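Long-range contacts in 5,10-methylenetetrahydromethanopterin reductase (Methanopyrus kandleri, PDB 1EZW), which catalyses the reversible, coenzyme F420-dependent reduction of methylenetetrahydromethanopterin to methyltetrahydromethanopterin, a step in methanogenesis from carbon dioxide: residues H21-A26 with K332-E337; F31-W35 with Q321-G325; E124-A130 with G151-K155. All blocks are in the same frame, centred on the assembly; numbering follows the deposited sequence.

Contact 1 of 3, residues H21-A26 with K332-E337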
loop_
_atom_site.group_PDB
_atom_site.type_symbol
_atom_site.label_atom_id
_atom_site.label_comp_id
_atom_site.label_asym_id
_atom_site.label_seq_id
_atom_site.Cartn_x
_atom_site.Cartn_y
_atom_site.Cartn_z
ATOM N N HIS A 21 6.973 -4.193 8.179
ATOM C CA HIS A 21 7.171 -3.235 9.263
ATOM C C HIS A 21 8.651 -3.204 9.727
ATOM O O HIS A 21 9.196 -2.098 9.934
ATOM C CB HIS A 21 6.279 -3.659 10.457
ATOM C CG HIS A 21 6.603 -2.951 11.748
ATOM N ND1 HIS A 21 6.423 -1.594 11.935
ATOM C CD2 HIS A 21 7.154 -3.415 12.893
ATOM C CE1 HIS A 21 6.849 -1.260 13.134
ATOM N NE2 HIS A 21 7.300 -2.341 13.739
ATOM N N LEU A 22 9.279 -4.379 9.878
ATOM C CA LEU A 22 10.675 -4.397 10.358
ATOM C C LEU A 22 11.603 -3.778 9.336
ATOM O O LEU A 22 12.572 -3.072 9.684
ATOM C CB LEU A 22 11.128 -5.814 10.725
ATOM C CG LEU A 22 10.418 -6.339 11.990
ATOM C CD1 LEU A 22 10.847 -7.806 12.167
ATOM C CD2 LEU A 22 10.747 -5.503 13.257
ATOM N N ILE A 23 11.271 -3.963 8.066
ATOM C CA ILE A 23 12.108 -3.328 7.034
ATOM C C ILE A 23 11.954 -1.801 7.098
ATOM O O ILE A 23 12.944 -1.068 6.939
ATOM C CB ILE A 23 11.752 -3.874 5.645
ATOM C CG1 ILE A 23 12.189 -5.348 5.570
ATOM C CG2 ILE A 23 12.499 -3.074 4.546
ATOM C CD1 ILE A 23 11.807 -6.083 4.246
ATOM N N LYS A 24 10.730 -1.308 7.343
ATOM C CA LYS A 24 10.563 0.140 7.511
ATOM C C LYS A 24 11.369 0.622 8.749
ATOM O O LYS A 24 12.019 1.662 8.669
ATOM C CB LYS A 24 9.060 0.485 7.652
ATOM C CG LYS A 24 8.745 1.955 8.013
ATOM C CD LYS A 24 9.260 2.890 6.927
ATOM C CE LYS A 24 8.548 4.277 6.950
ATOM N NZ LYS A 24 8.890 5.099 8.093
ATOM N N VAL A 25 11.337 -0.114 9.861
ATOM C CA VAL A 25 12.121 0.277 11.045
ATOM C C VAL A 25 13.598 0.323 10.683
ATOM O O VAL A 25 14.282 1.313 11.001
ATOM C CB VAL A 25 11.862 -0.621 12.247
ATOM C CG1 VAL A 25 12.740 -0.167 13.461
ATOM C CG2 VAL A 25 10.355 -0.493 12.636
ATOM N N ALA A 26 14.063 -0.674 9.948
ATOM C CA ALA A 26 15.482 -0.646 9.498
ATOM C C ALA A 26 15.779 0.586 8.639
ATOM O O ALA A 26 16.807 1.292 8.836
ATOM C CB ALA A 26 15.831 -1.933 8.725
ATOM N N LYS A 332 13.536 -8.138 17.947
ATOM C CA LYS A 332 14.033 -7.671 16.627
ATOM C C LYS A 332 13.904 -6.180 16.409
ATOM O O LYS A 332 14.843 -5.532 15.939
ATOM C CB LYS A 332 13.354 -8.415 15.443
ATOM C CG LYS A 332 13.722 -9.922 15.315
ATOM C CD LYS A 332 13.208 -10.513 13.996
ATOM C CE LYS A 332 13.953 -11.787 13.590
ATOM N NZ LYS A 332 13.884 -12.862 14.618
ATOM N N GLU A 333 12.726 -5.616 16.696
ATOM C CA GLU A 333 12.559 -4.183 16.496
ATOM C C GLU A 333 13.468 -3.339 17.400
ATOM O O GLU A 333 14.110 -2.386 16.934
ATOM C CB GLU A 333 11.071 -3.802 16.670
ATOM C CG GLU A 333 10.814 -2.313 16.652
ATOM C CD GLU A 333 9.328 -2.015 16.537
ATOM O OE1 GLU A 333 8.931 -0.892 16.900
ATOM O OE2 GLU A 333 8.590 -2.925 16.095
ATOM N N LYS A 334 13.545 -3.670 18.691
ATOM C CA LYS A 334 14.415 -2.900 19.594
ATOM C C LYS A 334 15.870 -3.079 19.170
ATOM O O LYS A 334 16.665 -2.150 19.302
ATOM C CB LYS A 334 14.283 -3.389 21.044
ATOM C CG LYS A 334 12.954 -3.140 21.718
ATOM C CD LYS A 334 12.866 -4.100 22.942
ATOM C CE LYS A 334 14.193 -4.135 23.744
ATOM N NZ LYS A 334 14.293 -5.326 24.658
ATOM N N ALA A 335 16.197 -4.252 18.649
ATOM C CA ALA A 335 17.573 -4.547 18.194
ATOM C C ALA A 335 17.939 -3.675 16.991
ATOM O O ALA A 335 19.018 -3.081 16.900
ATOM C CB ALA A 335 17.705 -6.042 17.861
ATOM N N ILE A 336 17.023 -3.579 16.039
ATOM C CA ILE A 336 17.282 -2.740 14.894
ATOM C C ILE A 336 17.512 -1.292 15.316
ATOM O O ILE A 336 18.379 -0.607 14.788
ATOM C CB ILE A 336 16.072 -2.827 13.890
ATOM C CG1 ILE A 336 16.028 -4.242 13.301
ATOM C CG2 ILE A 336 16.186 -1.734 12.795
ATOM C CD1 ILE A 336 14.702 -4.587 12.558
ATOM N N GLU A 337 16.697 -0.815 16.258
ATOM C CA GLU A 337 16.822 0.555 16.733
ATOM C C GLU A 337 18.152 0.752 17.478
ATOM O O GLU A 337 18.780 1.804 17.359
ATOM C CB GLU A 337 15.618 0.882 17.639
ATOM C CG GLU A 337 14.319 0.977 16.823
ATOM C CD GLU A 337 13.115 1.279 17.673
ATOM O OE1 GLU A 337 13.037 0.743 18.812
ATOM O OE2 GLU A 337 12.244 2.022 17.189
#

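Contact 2 of 3, residues F31-W35 with Q321-G325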
loop_
_atom_site.group_PDB
_atom_site.type_symbol
_atom_site.label_atom_id
_atom_site.label_comp_id
_atom_site.label_asym_id
_atom_site.label_seq_id
_atom_site.Cartn_x
_atom_site.Cartn_y
_atom_site.Cartn_z
ATOM N N PHE A 31 19.556 1.723 7.829
ATOM C CA PHE A 31 19.974 0.562 7.023
ATOM C C PHE A 31 19.721 0.901 5.545
ATOM O O PHE A 31 18.707 1.524 5.198
ATOM C CB PHE A 31 19.163 -0.705 7.388
ATOM C CG PHE A 31 19.540 -1.309 8.705
ATOM C CD1 PHE A 31 19.263 -0.643 9.923
ATOM C CD2 PHE A 31 20.143 -2.572 8.733
ATOM C CE1 PHE A 31 19.594 -1.281 11.144
ATOM C CE2 PHE A 31 20.475 -3.199 9.946
ATOM C CZ PHE A 31 20.194 -2.553 11.142
ATOM N N GLU A 32 20.626 0.483 4.654
ATOM C CA GLU A 32 20.485 0.791 3.237
ATOM C C GLU A 32 20.101 -0.400 2.358
ATOM O O GLU A 32 19.771 -0.229 1.179
ATOM C CB GLU A 32 21.763 1.452 2.721
ATOM C CG GLU A 32 21.958 2.857 3.314
ATOM C CD GLU A 32 23.277 3.491 2.898
ATOM O OE1 GLU A 32 23.421 3.879 1.727
ATOM O OE2 GLU A 32 24.177 3.584 3.752
ATOM N N TYR A 33 20.165 -1.597 2.916
ATOM C CA TYR A 33 19.759 -2.791 2.164
ATOM C C TYR A 33 18.858 -3.690 2.952
ATOM O O TYR A 33 19.091 -3.898 4.133
ATOM C CB TYR A 33 20.977 -3.660 1.794
ATOM C CG TYR A 33 21.952 -2.952 0.901
ATOM C CD1 TYR A 33 22.899 -2.059 1.425
ATOM C CD2 TYR A 33 21.923 -3.156 -0.474
ATOM C CE1 TYR A 33 23.795 -1.389 0.588
ATOM C CE2 TYR A 33 22.806 -2.503 -1.325
ATOM C CZ TYR A 33 23.747 -1.613 -0.774
ATOM O OH TYR A 33 24.584 -0.920 -1.621
ATOM N N ALA A 34 17.859 -4.292 2.281
ATOM C CA ALA A 34 16.995 -5.273 2.965
ATOM C C ALA A 34 16.916 -6.479 2.009
ATOM O O ALA A 34 16.529 -6.333 0.821
ATOM C CB ALA A 34 15.556 -4.685 3.220
ATOM N N TRP A 35 17.282 -7.628 2.548
ATOM C CA TRP A 35 17.337 -8.878 1.807
ATOM C C TRP A 35 16.323 -9.851 2.342
ATOM O O TRP A 35 16.252 -10.084 3.542
ATOM C CB TRP A 35 18.722 -9.521 1.963
ATOM C CG TRP A 35 19.872 -8.654 1.494
ATOM C CD1 TRP A 35 20.719 -7.874 2.268
ATOM C CD2 TRP A 35 20.339 -8.530 0.148
ATOM N NE1 TRP A 35 21.677 -7.296 1.475
ATOM C CE2 TRP A 35 21.470 -7.679 0.168
ATOM C CE3 TRP A 35 19.912 -9.062 -1.083
ATOM C CZ2 TRP A 35 22.193 -7.341 -1.001
ATOM C CZ3 TRP A 35 20.638 -8.724 -2.249
ATOM C CH2 TRP A 35 21.764 -7.870 -2.190
ATOM N N GLN A 321 29.686 -4.310 3.652
ATOM C CA GLN A 321 28.243 -4.260 3.994
ATOM C C GLN A 321 28.031 -5.267 5.113
ATOM O O GLN A 321 28.311 -6.444 4.956
ATOM C CB GLN A 321 27.296 -4.633 2.808
ATOM C CG GLN A 321 25.812 -4.638 3.285
ATOM C CD GLN A 321 24.774 -4.962 2.207
ATOM O OE1 GLN A 321 23.637 -5.393 2.543
ATOM N NE2 GLN A 321 25.117 -4.727 0.934
ATOM N N VAL A 322 27.573 -4.797 6.273
ATOM C CA VAL A 322 27.333 -5.705 7.389
ATOM C C VAL A 322 25.836 -6.052 7.357
ATOM O O VAL A 322 25.013 -5.167 7.554
ATOM C CB VAL A 322 27.666 -5.033 8.718
ATOM C CG1 VAL A 322 27.333 -5.969 9.850
ATOM C CG2 VAL A 322 29.191 -4.721 8.751
ATOM N N VAL A 323 25.498 -7.308 7.088
ATOM C CA VAL A 323 24.076 -7.671 7.024
ATOM C C VAL A 323 23.678 -8.309 8.327
ATOM O O VAL A 323 24.137 -9.381 8.680
ATOM C CB VAL A 323 23.765 -8.654 5.866
ATOM C CG1 VAL A 323 22.239 -8.906 5.819
ATOM C CG2 VAL A 323 24.235 -8.027 4.496
ATOM N N VAL A 324 22.777 -7.634 9.023
ATOM C CA VAL A 324 22.282 -8.107 10.299
ATOM C C VAL A 324 21.263 -9.195 10.008
ATOM O O VAL A 324 20.230 -8.921 9.393
ATOM C CB VAL A 324 21.601 -6.932 11.026
ATOM C CG1 VAL A 324 20.836 -7.427 12.253
ATOM C CG2 VAL A 324 22.654 -5.854 11.389
ATOM N N GLY A 325 21.540 -10.408 10.464
ATOM C CA GLY A 325 20.644 -11.533 10.251
ATOM C C GLY A 325 20.249 -12.187 11.549
ATOM O O GLY A 325 20.743 -11.809 12.632
#

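Contact 3 of 3, residues E124-A130 with G151-K155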
loop_
_atom_site.group_PDB
_atom_site.type_symbol
_atom_site.label_atom_id
_atom_site.label_comp_id
_atom_site.label_asym_id
_atom_site.label_seq_id
_atom_site.Cartn_x
_atom_site.Cartn_y
_atom_site.Cartn_z
ATOM N N GLU A 124 25.503 -32.036 -17.759
ATOM C CA GLU A 124 25.525 -31.304 -16.485
ATOM C C GLU A 124 26.223 -29.970 -16.655
ATOM O O GLU A 124 27.141 -29.829 -17.448
ATOM C CB GLU A 124 26.280 -32.082 -15.419
ATOM C CG GLU A 124 25.741 -33.417 -15.092
ATOM C CD GLU A 124 26.433 -33.979 -13.876
ATOM O OE1 GLU A 124 27.644 -33.729 -13.708
ATOM O OE2 GLU A 124 25.760 -34.667 -13.097
ATOM N N VAL A 125 25.815 -28.990 -15.855
ATOM C CA VAL A 125 26.371 -27.657 -15.936
ATOM C C VAL A 125 26.764 -27.243 -14.529
ATOM O O VAL A 125 25.997 -27.454 -13.578
ATOM C CB VAL A 125 25.299 -26.645 -16.464
ATOM C CG1 VAL A 125 25.889 -25.240 -16.533
ATOM C CG2 VAL A 125 24.805 -27.053 -17.834
ATOM N N GLY A 126 27.946 -26.653 -14.386
ATOM C CA GLY A 126 28.373 -26.227 -13.070
ATOM C C GLY A 126 27.507 -25.048 -12.596
ATOM O O GLY A 126 27.111 -24.204 -13.399
ATOM N N PRO A 127 27.193 -24.994 -11.300
ATOM C CA PRO A 127 26.384 -23.918 -10.707
ATOM C C PRO A 127 26.962 -22.535 -10.997
ATOM O O PRO A 127 26.209 -21.582 -11.240
ATOM C CB PRO A 127 26.408 -24.284 -9.222
ATOM C CG PRO A 127 26.361 -25.780 -9.294
ATOM C CD PRO A 127 27.524 -25.986 -10.268
ATOM N N ALA A 128 28.292 -22.384 -11.000
ATOM C CA ALA A 128 28.834 -21.070 -11.289
ATOM C C ALA A 128 28.519 -20.665 -12.741
ATOM O O ALA A 128 28.296 -19.476 -13.034
ATOM C CB ALA A 128 30.348 -21.028 -11.024
ATOM N N THR A 129 28.520 -21.645 -13.643
ATOM C CA THR A 129 28.186 -21.369 -15.036
ATOM C C THR A 129 26.693 -21.024 -15.117
ATOM O O THR A 129 26.346 -20.061 -15.789
ATOM C CB THR A 129 28.531 -22.548 -15.933
ATOM O OG1 THR A 129 29.966 -22.623 -16.000
ATOM C CG2 THR A 129 27.953 -22.365 -17.326
ATOM N N ALA A 130 25.841 -21.779 -14.428
ATOM C CA ALA A 130 24.403 -21.464 -14.434
ATOM C C ALA A 130 24.178 -20.017 -13.945
ATOM O O ALA A 130 23.380 -19.282 -14.536
ATOM C CB ALA A 130 23.611 -22.460 -13.564
ATOM N N GLY A 151 23.032 -20.786 -23.929
ATOM C CA GLY A 151 24.128 -21.213 -23.079
ATOM C C GLY A 151 23.982 -22.695 -22.846
ATOM O O GLY A 151 23.227 -23.359 -23.566
ATOM N N LYS A 152 24.684 -23.219 -21.845
ATOM C CA LYS A 152 24.616 -24.629 -21.492
ATOM C C LYS A 152 23.447 -24.932 -20.576
ATOM O O LYS A 152 22.925 -26.035 -20.576
ATOM C CB LYS A 152 25.870 -25.079 -20.710
ATOM C CG LYS A 152 27.234 -24.812 -21.348
ATOM C CD LYS A 152 28.380 -25.147 -20.330
ATOM C CE LYS A 152 28.741 -26.666 -20.201
ATOM N NZ LYS A 152 27.736 -27.669 -19.703
ATOM N N TYR A 153 23.032 -23.957 -19.761
ATOM C CA TYR A 153 21.943 -24.181 -18.801
ATOM C C TYR A 153 20.626 -23.545 -19.262
ATOM O O TYR A 153 19.559 -24.015 -18.914
ATOM C CB TYR A 153 22.386 -23.663 -17.404
ATOM C CG TYR A 153 21.368 -22.808 -16.651
ATOM C CD1 TYR A 153 20.473 -23.374 -15.731
ATOM C CD2 TYR A 153 21.292 -21.438 -16.892
ATOM C CE1 TYR A 153 19.527 -22.578 -15.069
ATOM C CE2 TYR A 153 20.338 -20.635 -16.229
ATOM C CZ TYR A 153 19.474 -21.212 -15.333
ATOM O OH TYR A 153 18.531 -20.390 -14.716
ATOM N N VAL A 154 20.702 -22.495 -20.064
ATOM C CA VAL A 154 19.474 -21.896 -20.564
ATOM C C VAL A 154 19.676 -21.523 -22.016
ATOM O O VAL A 154 20.727 -20.995 -22.400
ATOM C CB VAL A 154 19.048 -20.613 -19.734
ATOM C CG1 VAL A 154 20.154 -19.549 -19.740
ATOM C CG2 VAL A 154 17.778 -20.046 -20.329
ATOM N N LYS A 155 18.673 -21.838 -22.829
ATOM C CA LYS A 155 18.677 -21.453 -24.229
ATOM C C LYS A 155 17.308 -20.827 -24.475
ATOM O O LYS A 155 16.289 -21.465 -24.308
ATOM C CB LYS A 155 18.896 -22.656 -25.169
ATOM C CG LYS A 155 18.818 -22.218 -26.642
ATOM C CD LYS A 155 19.031 -23.417 -27.606
ATOM C CE LYS A 155 18.854 -22.947 -29.061
ATOM N NZ LYS A 155 19.253 -23.992 -30.044
#

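Contact 1 of 3, residues H21-A26 with K332-E337
Ile336 packs into the surface of helix 16-28 between Leu22, Val25 and Ala26, and this is where the two helices meet most tightly. Its CG2 lies 3.5 Å from CA of Ala26. The other branch points back along the helix, placing CD1 of Ile336 4.1 Å from CD2 of Leu22. Val25, with CG1 anti to its backbone N (chi1 179°), sends that methyl across the interface to within 3.8 Å of CG2 of Ile336. Beneath this layer Ile8 of strand 5-10 touches both Ala26 and Ile336.

The apolar packing thins out at the partly exposed Lys332 and Glu337. Leu22 CD1 rests 4.0 Å from CD of Lys332, whose amine then leads away, and CG of Glu337 brushes Val25. A separate polar edge is firmly held: the extended Glu333 passes Leu22 with its CB and brings OE2 to 2.7 Å from NE2 of His21. This hydrogen bond is nearly straight (161°) and lies in the imidazole plane, yet it reaches the carboxylate from well above its own plane. The second subunit continues this edge, its Thr17 bonding ND1 of the same ring and its Lys15 forming salt bridges with Glu333 and Glu337. The near-parallel helices, inclined at 16° with axes 9.6 Å apart, are the first and last of the (beta/alpha)8 barrel, packed side by side where the ring closes.

Contact 2 of 3, residues F31-W35 with Q321-G325
Gln321 reaches from strand 321-324 to Tyr33 and Trp35 of strand 33-36 inside the (beta/alpha)8 barrel, where strand 5-10 separates the two strands in the sheet. The strand segments run 8.5 Å apart, too far for backbone pairing, and side chains make the connection. With CG anti to the backbone N (chi1 177°) and the rest of the chain extended, Gln321 carries its amide over the phenol of Tyr33. NE2 of Gln321 sits 3.4 Å above the plane of the Tyr33 ring, over its centre, the amide plane tilted 23° from that of the ring. The same NE2 is hydrogen-bonded to Asp225, while Lys60 holds the hydroxyl of Tyr33. Replacing Tyr33 with an alanine would probably leave the Gln321 amide without the flat surface beneath it and Lys60 without its hydroxyl partner.

Phe31, in the chain leading into strand 33-36, turns its ring edge to Val324, CE2 to CG2 3.7 Å, and also touches Ile344. CD1 of Trp35 is 4.0 Å from CG1 of Val323, and Tyr174 and Tyr229 meet the indole edge-to-face. Gln321 grips Trp35 at its edge: NE1 of Trp35 donates to OE1 of Gln321 at 2.9 Å, the N-H pointing almost straight at the oxygen (172°), which lies in the indole plane while the donor is tilted out of the amide's carbonyl plane.

Contact 3 of 3, residues E124-A130 with G151-K155
The N-terminal end of helix 127-142, for which Gly126 is the N-cap, is met here by residues 151-155 of the long loop that leads from this helix to strand 173-176 of the (beta/alpha)8 barrel. Val125, just ahead of the N-cap, fits against the turn at Lys152 and Tyr153: its CG1 is 3.9 Å from CB of Tyr153, and its CG2 lies 3.5 Å from the carbonyl O of Lys152. Glu133, farther along the helix, accepts hydrogen bonds from the backbone N of Lys152, Tyr153 and Val154, which fixes the turn.

On the exposed side the chain of Lys152 bends at chi3 and chi4, passing CG2 of Thr129 with its CD at 4.1 Å. NZ of Lys152 then gives a weak hydrogen bond to the backbone O of Glu124 at 3.2 Å. The buried side belongs to Tyr153, modelled in two conformers; in the one described its hydroxyl is bonded to the carbonyl O of Pro68 and its ring meets Trp117. In this same conformer the methyl CB of Ala130 stands over one face of the Tyr153 ring, offset toward CG, a CH-pi contact 4.0 Å from the ring centroid and 20° off its normal.

Contacts 1 and 2 describe the same closure of the barrel at two depths: their centres are 11 Å apart, contact 2 among the strands and contact 1 among the helices that follow or precede them in sequence. They touch directly, Phe31 CE1 of contact 2 lying 3.8 Å from Ile336 CG2 of contact 1, and Phe31 N probably donating a hydrogen bond to Ala26 O at 3.0 Å. Contact 3 stands apart, about 25 Å from contact 1 and 16 Å from contact 2 between nearest atoms, and on the opposite side of the chain's centre from contact 1. The bound magnesium ion, at Thr56 and Ser57, is about 14 Å from the side chain of His21.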